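Local coordinates for protein beta-galactosidase (Geobacillus stearothermophilus, PDB 4OIF) that probably hydrolyses terminal non-reducing beta-D-galactose residues in beta-D-galactosides and carries a bound zinc ion, at residues T45-V50 with A149-H154; S156-G161 with L320-P325; T254-D259 with S272-H277; L263-G268 with N307-S312. All coordinates share one frame; numbering follows the deposited sequence.

Contact 1. Residues T45-V50 with A149-H154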
# COMPACT_ATOMS: atom_id res chain seq x y z
N THR A 45 -19.70 -34.27 21.38
CA THR A 45 -19.17 -34.32 20.04
C THR A 45 -18.99 -35.77 19.62
O THR A 45 -18.66 -36.61 20.46
CB THR A 45 -17.85 -33.58 19.95
OG1 THR A 45 -17.05 -33.94 21.09
CG2 THR A 45 -18.11 -32.10 19.95
N ASN A 46 -19.16 -36.06 18.34
CA ASN A 46 -19.20 -37.44 17.85
C ASN A 46 -18.39 -37.68 16.58
O ASN A 46 -18.12 -38.83 16.21
CB ASN A 46 -20.66 -37.84 17.61
CG ASN A 46 -21.42 -36.83 16.75
OD1 ASN A 46 -20.94 -36.42 15.69
ND2 ASN A 46 -22.59 -36.42 17.21
N THR A 47 -18.01 -36.61 15.90
CA THR A 47 -17.37 -36.76 14.60
C THR A 47 -16.10 -35.92 14.54
O THR A 47 -16.11 -34.74 14.89
CB THR A 47 -18.33 -36.37 13.47
OG1 THR A 47 -19.52 -37.15 13.59
CG2 THR A 47 -17.68 -36.61 12.11
N PHE A 48 -15.01 -36.55 14.11
CA PHE A 48 -13.73 -35.84 14.10
C PHE A 48 -12.94 -36.06 12.81
O PHE A 48 -12.77 -37.19 12.35
CB PHE A 48 -12.91 -36.26 15.33
CG PHE A 48 -13.66 -36.08 16.61
CD1 PHE A 48 -13.71 -34.85 17.24
CD2 PHE A 48 -14.36 -37.14 17.17
CE1 PHE A 48 -14.43 -34.68 18.40
CE2 PHE A 48 -15.08 -36.98 18.34
CZ PHE A 48 -15.12 -35.75 18.95
N THR A 49 -12.47 -34.96 12.25
CA THR A 49 -11.68 -34.96 11.04
C THR A 49 -10.20 -35.14 11.38
O THR A 49 -9.58 -34.23 11.93
CB THR A 49 -11.86 -33.68 10.26
OG1 THR A 49 -13.25 -33.50 9.98
CG2 THR A 49 -11.10 -33.74 8.96
N VAL A 50 -9.66 -36.31 11.06
CA VAL A 50 -8.31 -36.66 11.48
C VAL A 50 -7.36 -36.77 10.29
O VAL A 50 -7.76 -37.17 9.18
CB VAL A 50 -8.32 -37.97 12.30
CG1 VAL A 50 -6.92 -38.33 12.80
CG2 VAL A 50 -9.27 -37.81 13.48
N ALA A 149 -15.55 -46.92 12.36
CA ALA A 149 -15.59 -45.49 12.64
C ALA A 149 -15.46 -44.61 11.39
O ALA A 149 -15.77 -43.43 11.44
CB ALA A 149 -14.51 -45.11 13.63
N LEU A 150 -15.01 -45.19 10.29
CA LEU A 150 -14.79 -44.38 9.08
C LEU A 150 -16.11 -43.88 8.51
O LEU A 150 -17.01 -44.67 8.26
CB LEU A 150 -14.03 -45.17 8.01
CG LEU A 150 -13.74 -44.33 6.76
CD1 LEU A 150 -12.99 -43.08 7.16
CD2 LEU A 150 -12.97 -45.11 5.70
N LEU A 151 -16.20 -42.58 8.29
CA LEU A 151 -17.45 -42.00 7.82
C LEU A 151 -17.37 -41.41 6.42
O LEU A 151 -18.26 -41.61 5.59
CB LEU A 151 -17.92 -40.90 8.77
CG LEU A 151 -19.33 -40.42 8.45
CD1 LEU A 151 -20.34 -41.50 8.84
CD2 LEU A 151 -19.66 -39.10 9.13
N MET A 152 -16.30 -40.67 6.18
CA MET A 152 -16.19 -39.88 4.96
C MET A 152 -14.72 -39.54 4.71
O MET A 152 -13.91 -39.50 5.64
CB MET A 152 -17.05 -38.62 5.09
CG MET A 152 -17.14 -37.71 3.87
SD MET A 152 -18.34 -36.37 4.16
CE MET A 152 -17.80 -35.76 5.75
N TRP A 153 -14.38 -39.31 3.45
CA TRP A 153 -13.05 -38.84 3.10
C TRP A 153 -13.06 -37.32 2.99
O TRP A 153 -13.98 -36.73 2.41
CB TRP A 153 -12.59 -39.46 1.78
CG TRP A 153 -12.28 -40.93 1.86
CD1 TRP A 153 -13.04 -41.95 1.40
CD2 TRP A 153 -11.11 -41.52 2.42
NE1 TRP A 153 -12.43 -43.15 1.64
CE2 TRP A 153 -11.24 -42.91 2.27
CE3 TRP A 153 -9.96 -41.01 3.04
CZ2 TRP A 153 -10.27 -43.80 2.72
CZ3 TRP A 153 -9.00 -41.89 3.48
CH2 TRP A 153 -9.16 -43.27 3.32
N HIS A 154 -12.03 -36.70 3.56
CA HIS A 154 -11.80 -35.26 3.53
C HIS A 154 -10.56 -35.06 2.65
O HIS A 154 -9.43 -35.07 3.13
CB HIS A 154 -11.62 -34.75 4.98
CG HIS A 154 -11.28 -33.30 5.12
ND1 HIS A 154 -10.20 -32.71 4.49
CD2 HIS A 154 -11.81 -32.34 5.92
CE1 HIS A 154 -10.12 -31.44 4.85
NE2 HIS A 154 -11.08 -31.19 5.73
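Thr-49 and His-154 mark the closest backbone approach of strands 47-50 and 150-154, with 7.5 Å from CA of Thr-49 to CA of His-154. The two strands belong to the TIM barrel but are not neighbours in its sheet. Strand 83-87 lies between them and is parallel to both. They therefore share no backbone hydrogen bond and meet only through side chains. The Thr-49 methyl makes the main touch. Its CG2 stands anti to the backbone N and comes within 3.4 Å of CD2 of His-154. The methyl meets the imidazole obliquely, and the two side chains cross at about a right angle. CG of His-154 is also anti to the backbone N (chi1 176°), which sets CD2 of the ring against the Thr-49 methyl. ND1 of the same ring has a weak hydrogen bond to Ser-156 O. The ring also lies beside Asn-157, a predicted substrate-binding residue. Met-152 and Thr-49 both touch Ile-85 of the intervening strand. Nearer the strands' N-terminal ends, CG2 of Thr-47 rests 4.4 Å from CD2 of Leu-151, a looser apolar touch. The hydroxyl of Thr-47 turns to the preceding residue, OG1 donating to OD1 of Asn-46 at 2.6 Å.

Contact 2. Residues S156-G161 with L320-P325. With GOL (glycerol), chain F.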
# COMPACT_ATOMS: atom_id res chain seq x y z
N SER A 156 -7.58 -33.74 0.85
CA SER A 156 -6.69 -32.60 1.00
C SER A 156 -7.27 -31.59 1.97
O SER A 156 -8.01 -31.95 2.89
CB SER A 156 -6.42 -31.91 -0.34
OG SER A 156 -5.30 -31.05 -0.23
N ASN A 157 -6.94 -30.32 1.76
CA ASN A 157 -7.52 -29.26 2.57
C ASN A 157 -7.49 -27.89 1.88
O ASN A 157 -6.43 -27.44 1.45
CB ASN A 157 -6.79 -29.17 3.91
CG ASN A 157 -7.53 -28.31 4.90
OD1 ASN A 157 -8.49 -28.75 5.53
ND2 ASN A 157 -7.10 -27.06 5.02
N GLU A 158 -8.67 -27.26 1.79
CA GLU A 158 -8.83 -25.92 1.21
C GLU A 158 -7.99 -25.70 -0.04
O GLU A 158 -7.15 -24.80 -0.08
CB GLU A 158 -8.50 -24.84 2.26
CG GLU A 158 -9.54 -24.73 3.36
CD GLU A 158 -9.41 -23.47 4.21
OE1 GLU A 158 -8.27 -23.00 4.45
OE2 GLU A 158 -10.47 -22.94 4.63
N TYR A 159 -8.20 -26.55 -1.05
CA TYR A 159 -7.55 -26.43 -2.36
C TYR A 159 -7.51 -24.99 -2.84
O TYR A 159 -8.49 -24.25 -2.70
CB TYR A 159 -8.29 -27.26 -3.40
CG TYR A 159 -7.99 -28.74 -3.42
CD1 TYR A 159 -6.69 -29.22 -3.59
CD2 TYR A 159 -9.03 -29.68 -3.31
CE1 TYR A 159 -6.42 -30.58 -3.64
CE2 TYR A 159 -8.77 -31.04 -3.35
CZ TYR A 159 -7.47 -31.49 -3.52
OH TYR A 159 -7.21 -32.84 -3.56
N GLY A 160 -6.39 -24.58 -3.44
CA GLY A 160 -6.26 -23.20 -3.86
C GLY A 160 -4.85 -22.82 -4.23
O GLY A 160 -3.88 -23.42 -3.75
N GLY A 161 -4.74 -21.81 -5.08
CA GLY A 161 -3.45 -21.34 -5.54
C GLY A 161 -3.09 -21.88 -6.91
O GLY A 161 -3.77 -22.76 -7.45
N LEU A 320 -21.22 -28.40 7.03
CA LEU A 320 -20.32 -27.42 7.58
C LEU A 320 -19.11 -28.19 8.09
O LEU A 320 -19.22 -28.97 9.03
CB LEU A 320 -20.97 -26.62 8.70
CG LEU A 320 -20.06 -25.56 9.32
CD1 LEU A 320 -19.67 -24.56 8.25
CD2 LEU A 320 -20.75 -24.87 10.50
N MET A 321 -17.96 -27.99 7.44
CA MET A 321 -16.74 -28.71 7.82
C MET A 321 -15.96 -27.94 8.88
O MET A 321 -15.35 -28.52 9.79
CB MET A 321 -15.86 -28.96 6.59
CG MET A 321 -14.63 -29.84 6.86
SD MET A 321 -15.04 -31.56 7.25
CE MET A 321 -15.94 -32.02 5.78
N GLU A 322 -15.98 -26.61 8.77
CA GLU A 322 -15.29 -25.79 9.75
C GLU A 322 -16.09 -24.54 10.12
O GLU A 322 -16.76 -23.93 9.29
CB GLU A 322 -13.92 -25.37 9.22
CG GLU A 322 -12.94 -26.51 8.95
CD GLU A 322 -11.71 -26.03 8.20
OE1 GLU A 322 -11.61 -24.80 7.98
OE2 GLU A 322 -10.85 -26.86 7.83
N CYS A 323 -16.02 -24.20 11.40
CA CYS A 323 -16.33 -22.86 11.91
C CYS A 323 -15.60 -22.76 13.25
O CYS A 323 -15.09 -23.77 13.74
CB CYS A 323 -17.84 -22.63 12.05
SG CYS A 323 -18.69 -23.63 13.30
N THR A 324 -15.51 -21.57 13.83
CA THR A 324 -14.87 -21.45 15.14
C THR A 324 -15.94 -21.32 16.21
O THR A 324 -16.94 -20.62 16.03
CB THR A 324 -13.86 -20.24 15.20
OG1 THR A 324 -13.33 -20.10 16.53
CG2 THR A 324 -14.50 -18.95 14.78
N PRO A 325 -15.75 -22.03 17.34
CA PRO A 325 -16.63 -21.94 18.51
C PRO A 325 -16.41 -20.65 19.29
O PRO A 325 -17.14 -20.36 20.23
CB PRO A 325 -16.23 -23.17 19.34
CG PRO A 325 -14.80 -23.43 18.97
CD PRO A 325 -14.67 -23.03 17.52
C1 GOL F . -7.52 -23.81 9.69
O1 GOL F . -6.70 -22.72 9.32
C2 GOL F . -7.50 -24.80 8.54
O2 GOL F . -7.51 -26.11 9.03
C3 GOL F . -8.67 -24.51 7.61
O3 GOL F . -8.72 -25.43 6.54
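Glu-158 and Glu-322 both hold CG anti to the carbonyl carbon (chi1 -71° and -62°), and both chains run extended beyond it, an arrangement that brings both carboxylates up to a bound glycerol. OE2 of Glu-158 stops 4.0 Å from OE1 of Glu-322. No hydrogen bond joins the two segments directly. The glycerol, probably from the crystallisation liquor, links them instead. ND2 of Asn-157 donates to O3 of the glycerol at 2.8 Å in a nearly straight bond (166°). That O3 in turn donates to OE2 of Glu-322 at 2.9 Å. The Asn-157 amide and the Glu-322 carboxylate are nearly coplanar. OE1 of Glu-322 is bonded to Tyr-286 OH, while OD1 of Asn-157 is bonded to Asn-255 ND2. The glycerol is also gripped by Arg-119 and Glu-370. An alanine in place of Glu-158 would probably leave the Glu-322 carboxylate without its acidic partner and the glycerol O3 without the carboxylate packed beside it. These residues form the predicted active site at the end of the barrel, with Glu-158 as proton donor and Glu-322 as nucleophile. Two carboxylates on a bound hydroxyl are consistent with the double-displacement mechanism of retaining glycosidases.

Contact 3. Residues T254-D259 with S272-H277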
# COMPACT_ATOMS: atom_id res chain seq x y z
N THR A 254 -14.41 -32.33 -0.25
CA THR A 254 -13.28 -31.45 0.05
C THR A 254 -13.83 -30.11 0.57
O THR A 254 -14.91 -29.68 0.14
CB THR A 254 -12.36 -31.26 -1.19
OG1 THR A 254 -11.21 -30.48 -0.83
CG2 THR A 254 -13.10 -30.57 -2.34
N ASN A 255 -13.14 -29.46 1.50
CA ASN A 255 -13.73 -28.28 2.12
C ASN A 255 -13.53 -26.99 1.30
O ASN A 255 -12.42 -26.64 0.90
CB ASN A 255 -13.25 -28.09 3.57
CG ASN A 255 -11.74 -28.30 3.76
OD1 ASN A 255 -11.06 -28.97 2.97
ND2 ASN A 255 -11.22 -27.73 4.85
N PHE A 256 -14.65 -26.31 1.05
CA PHE A 256 -14.71 -25.06 0.31
C PHE A 256 -14.53 -23.85 1.22
O PHE A 256 -14.71 -23.94 2.45
CB PHE A 256 -16.04 -24.93 -0.44
CG PHE A 256 -16.18 -25.82 -1.65
CD1 PHE A 256 -15.13 -26.64 -2.06
CD2 PHE A 256 -17.36 -25.82 -2.39
CE1 PHE A 256 -15.27 -27.45 -3.18
CE2 PHE A 256 -17.50 -26.64 -3.52
CZ PHE A 256 -16.45 -27.45 -3.91
N MET A 257 -14.21 -22.71 0.62
CA MET A 257 -14.02 -21.46 1.37
C MET A 257 -14.96 -20.35 0.91
O MET A 257 -15.61 -20.46 -0.14
CB MET A 257 -12.57 -20.97 1.25
CG MET A 257 -11.52 -21.92 1.82
SD MET A 257 -9.88 -21.66 1.11
CE MET A 257 -10.09 -22.34 -0.52
N ALA A 258 -15.01 -19.29 1.70
CA ALA A 258 -15.54 -18.01 1.26
C ALA A 258 -14.36 -17.05 1.20
O ALA A 258 -13.34 -17.31 1.84
CB ALA A 258 -16.62 -17.51 2.21
N ASP A 259 -14.47 -15.97 0.45
CA ASP A 259 -13.37 -15.01 0.38
C ASP A 259 -13.61 -13.79 1.24
O ASP A 259 -14.69 -13.18 1.23
CB ASP A 259 -13.09 -14.59 -1.06
CG ASP A 259 -12.05 -15.46 -1.71
OD1 ASP A 259 -11.46 -16.27 -0.98
OD2 ASP A 259 -11.82 -15.33 -2.93
N SER A 272 -18.53 -24.48 -9.09
CA SER A 272 -19.69 -25.02 -9.80
C SER A 272 -19.24 -26.20 -10.65
O SER A 272 -20.02 -27.08 -10.98
CB SER A 272 -20.37 -23.96 -10.66
OG SER A 272 -19.63 -23.70 -11.83
N LYS A 273 -17.95 -26.21 -10.97
CA LYS A 273 -17.33 -27.29 -11.73
C LYS A 273 -16.81 -28.38 -10.81
O LYS A 273 -16.84 -29.57 -11.15
CB LYS A 273 -16.19 -26.72 -12.60
CG LYS A 273 -15.88 -27.52 -13.86
CD LYS A 273 -14.75 -26.87 -14.65
CE LYS A 273 -14.65 -27.45 -16.05
NZ LYS A 273 -14.58 -28.94 -16.01
N PHE A 274 -16.32 -27.97 -9.64
CA PHE A 274 -15.67 -28.90 -8.71
C PHE A 274 -16.76 -29.77 -8.05
O PHE A 274 -16.55 -30.96 -7.79
CB PHE A 274 -14.85 -28.14 -7.64
CG PHE A 274 -13.71 -28.94 -7.04
CD1 PHE A 274 -12.46 -28.37 -6.88
CD2 PHE A 274 -13.86 -30.28 -6.71
CE1 PHE A 274 -11.41 -29.09 -6.33
CE2 PHE A 274 -12.82 -31.02 -6.18
CZ PHE A 274 -11.58 -30.42 -5.99
N ALA A 275 -17.92 -29.16 -7.81
CA ALA A 275 -19.02 -29.83 -7.12
C ALA A 275 -19.43 -31.13 -7.80
O ALA A 275 -19.80 -32.10 -7.14
CB ALA A 275 -20.21 -28.89 -7.01
N LYS A 276 -19.37 -31.12 -9.13
CA LYS A 276 -19.69 -32.31 -9.93
C LYS A 276 -18.77 -33.48 -9.60
O LYS A 276 -19.10 -34.63 -9.89
CB LYS A 276 -19.59 -32.01 -11.42
CG LYS A 276 -20.47 -30.87 -11.94
CD LYS A 276 -20.36 -30.77 -13.45
CE LYS A 276 -20.79 -29.41 -13.97
NZ LYS A 276 -22.10 -29.04 -13.36
N HIS A 277 -17.62 -33.21 -8.99
CA HIS A 277 -16.65 -34.26 -8.70
C HIS A 277 -16.73 -34.76 -7.26
O HIS A 277 -16.04 -35.71 -6.89
CB HIS A 277 -15.22 -33.78 -9.00
CG HIS A 277 -15.01 -33.42 -10.44
ND1 HIS A 277 -14.37 -34.26 -11.33
CD2 HIS A 277 -15.38 -32.33 -11.15
CE1 HIS A 277 -14.34 -33.69 -12.52
NE2 HIS A 277 -14.94 -32.52 -12.44
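Thr-254 opens the contact by bringing its methyl obliquely to the ring of Phe-274. CG2 sits between the backbone N and the carbonyl carbon, while OG1 lies opposite the N (chi1 -175°) and hydrogen-bonds to Val-155 O. The methyl makes an off-centre CH-pi contact, 4.3 Å from CG2 to the centroid of the Phe-274 ring and 29° off its normal. The nearest ring atom is CE2 of Phe-274, 3.9 Å from CG2 of Thr-254. Asn-255 points to the other side of the strand, where its amide bonds to Asn-157 and to the backbone N of Glu-158. Phe-256 returns to the contact. Its CZ approaches CB of Phe-274 at 4.1 Å, and the two side chains meet at a slant. The Phe-256 ring also stacks with Tyr-271, whose hydroxyl is bonded to Met-257 N. On the other segment, Phe-274 belongs to the short helix 271-274, and its carbonyl O accepts His-277 N at 2.8 Å. Thr-232 and Ile-233 of helix 218-246 also touch its side chain. The short helix is packed between a barrel strand and an outer helix. No polar bond spans the two segments: apolar carbons, aliphatic and aromatic, join them by dispersion and exclusion of water.

Contact 4. Residues L263-G268 with N307-S312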
# COMPACT_ATOMS: atom_id res chain seq x y z
N LEU A 263 -17.52 -12.23 2.80
CA LEU A 263 -17.97 -13.61 2.70
C LEU A 263 -18.51 -13.89 1.30
O LEU A 263 -19.63 -14.36 1.14
CB LEU A 263 -19.04 -13.91 3.75
CG LEU A 263 -18.57 -14.19 5.17
CD1 LEU A 263 -19.74 -14.61 6.03
CD2 LEU A 263 -17.49 -15.27 5.18
N ILE A 264 -17.72 -13.57 0.29
CA ILE A 264 -18.11 -13.81 -1.09
C ILE A 264 -17.66 -15.21 -1.48
O ILE A 264 -16.86 -15.82 -0.77
CB ILE A 264 -17.52 -12.75 -2.02
CG1 ILE A 264 -16.01 -12.95 -2.16
CG2 ILE A 264 -17.86 -11.35 -1.51
CD1 ILE A 264 -15.33 -11.90 -2.98
N PRO A 265 -18.20 -15.74 -2.57
CA PRO A 265 -17.72 -17.08 -2.93
C PRO A 265 -16.21 -17.07 -3.15
O PRO A 265 -15.67 -16.06 -3.62
CB PRO A 265 -18.46 -17.38 -4.23
CG PRO A 265 -19.70 -16.55 -4.16
CD PRO A 265 -19.37 -15.33 -3.37
N PHE A 266 -15.55 -18.16 -2.77
CA PHE A 266 -14.12 -18.30 -3.00
C PHE A 266 -13.85 -18.02 -4.47
O PHE A 266 -14.56 -18.53 -5.35
CB PHE A 266 -13.64 -19.69 -2.59
CG PHE A 266 -12.18 -19.93 -2.84
CD1 PHE A 266 -11.22 -19.15 -2.20
CD2 PHE A 266 -11.77 -20.93 -3.71
CE1 PHE A 266 -9.87 -19.37 -2.43
CE2 PHE A 266 -10.42 -21.16 -3.94
CZ PHE A 266 -9.47 -20.37 -3.30
N GLN A 267 -12.84 -17.19 -4.74
CA GLN A 267 -12.59 -16.71 -6.09
C GLN A 267 -11.51 -17.50 -6.79
O GLN A 267 -11.35 -17.38 -8.00
CB GLN A 267 -12.21 -15.23 -6.07
CG GLN A 267 -13.39 -14.31 -5.83
CD GLN A 267 -14.58 -14.73 -6.66
OE1 GLN A 267 -14.60 -14.54 -7.88
NE2 GLN A 267 -15.57 -15.34 -6.01
N GLY A 268 -10.78 -18.33 -6.05
CA GLY A 268 -9.65 -19.05 -6.60
C GLY A 268 -9.95 -20.27 -7.44
O GLY A 268 -9.08 -20.76 -8.17
N ASN A 307 -24.52 -20.05 2.35
CA ASN A 307 -25.13 -21.34 2.61
C ASN A 307 -26.06 -21.74 1.48
O ASN A 307 -26.04 -22.87 1.04
CB ASN A 307 -25.90 -21.32 3.92
CG ASN A 307 -25.00 -21.40 5.13
OD1 ASN A 307 -23.82 -21.77 5.03
ND2 ASN A 307 -25.56 -21.08 6.28
N ASP A 308 -26.86 -20.80 1.00
CA ASP A 308 -27.81 -21.13 -0.04
C ASP A 308 -27.05 -21.53 -1.30
O ASP A 308 -27.42 -22.48 -2.01
CB ASP A 308 -28.75 -19.96 -0.28
CG ASP A 308 -29.70 -19.75 0.88
OD1 ASP A 308 -29.83 -20.66 1.73
OD2 ASP A 308 -30.32 -18.67 0.96
N LEU A 309 -25.96 -20.82 -1.56
CA LEU A 309 -25.15 -21.14 -2.71
C LEU A 309 -24.63 -22.58 -2.63
O LEU A 309 -24.83 -23.38 -3.55
CB LEU A 309 -24.00 -20.14 -2.85
CG LEU A 309 -22.96 -20.44 -3.94
CD1 LEU A 309 -23.58 -20.49 -5.33
CD2 LEU A 309 -21.84 -19.44 -3.89
N TYR A 310 -23.99 -22.91 -1.51
CA TYR A 310 -23.30 -24.20 -1.40
C TYR A 310 -24.25 -25.39 -1.20
O TYR A 310 -23.95 -26.51 -1.61
CB TYR A 310 -22.27 -24.15 -0.27
CG TYR A 310 -21.06 -23.32 -0.63
CD1 TYR A 310 -20.79 -23.02 -1.96
CD2 TYR A 310 -20.19 -22.84 0.34
CE1 TYR A 310 -19.69 -22.27 -2.32
CE2 TYR A 310 -19.08 -22.09 -0.01
CZ TYR A 310 -18.84 -21.80 -1.35
OH TYR A 310 -17.76 -21.04 -1.72
N ARG A 311 -25.40 -25.14 -0.60
CA ARG A 311 -26.44 -26.16 -0.56
C ARG A 311 -26.88 -26.42 -1.99
O ARG A 311 -26.91 -27.57 -2.44
CB ARG A 311 -27.63 -25.73 0.30
CG ARG A 311 -28.69 -26.83 0.51
CD ARG A 311 -30.01 -26.23 0.93
NE ARG A 311 -30.45 -25.25 -0.06
CZ ARG A 311 -30.47 -23.94 0.14
NH1 ARG A 311 -30.07 -23.43 1.30
NH2 ARG A 311 -30.88 -23.14 -0.84
N SER A 312 -27.18 -25.35 -2.72
CA SER A 312 -27.74 -25.52 -4.05
C SER A 312 -26.82 -26.19 -5.08
O SER A 312 -27.31 -26.73 -6.07
CB SER A 312 -28.19 -24.16 -4.59
OG SER A 312 -29.24 -23.63 -3.79
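Phe-266 and Tyr-310 approach each other through the tyrosine hydroxyl and not through their rings. One face of the Phe-266 ring is taken by the backbone of its own turn, with Gly-268 N 3.4 Å above the plane and over the centre. On the helix, the Arg-311 guanidinium carries Asp-308 O over one face, offset toward the rim. At its edge and in its plane lies OD1 of Asp-308, bound by Arg-311 NH1 in a 2.8 Å salt bridge. NH2 of Arg-311 also pairs with Asp-457. Tyr-310 holds CG anti to the carbonyl carbon (chi1 -73°), and this brings its ring across to the 263-268 segment. There OH lies 3.8 Å from Phe-266 N, but its hydrogen bond is to Met-257 O. The tightest apolar touch is CG of Pro-265 against CD2 of Leu-309 at 3.6 Å, the two side chains crossing at about a right angle. Leu-309 also packs on Val-458. Asp-308 O is gripped by both N and OG of Ser-312, from opposite faces of its plane. Strand 264-265 pairs antiparallel with the end of strand 252-259, and Leu-263 and Ile-264 both face Asp-259. This is a G1 beta bulge in a hairpin that adds a short antiparallel strand to the end of a TIM-barrel strand and packs on the last turns of barrel helix 296-312.

In the fold
From the N terminus, contact 1 closes first and brings two non-adjacent barrel strands together. It is complete before contact 2 opens a few residues later. Contact 2 closes the longest loop, with 158 residues between its segments, joining the segment after strand 150-154 to the end of strand 319-322 and so bringing the two predicted catalytic residues close together. Contacts 3 and 4 both fall within that span. They cross, because their segments alternate along the chain: 254-259, 263-268, 272-277, 307-312. Asp-259 N and Ile-264 O probably bond between them. Asn-255 ties contact 3 to contact 2, and Met-321 touches contact 1. Together they connect barrel strands, the hairpin, the short helix 271-274 and helix 296-312.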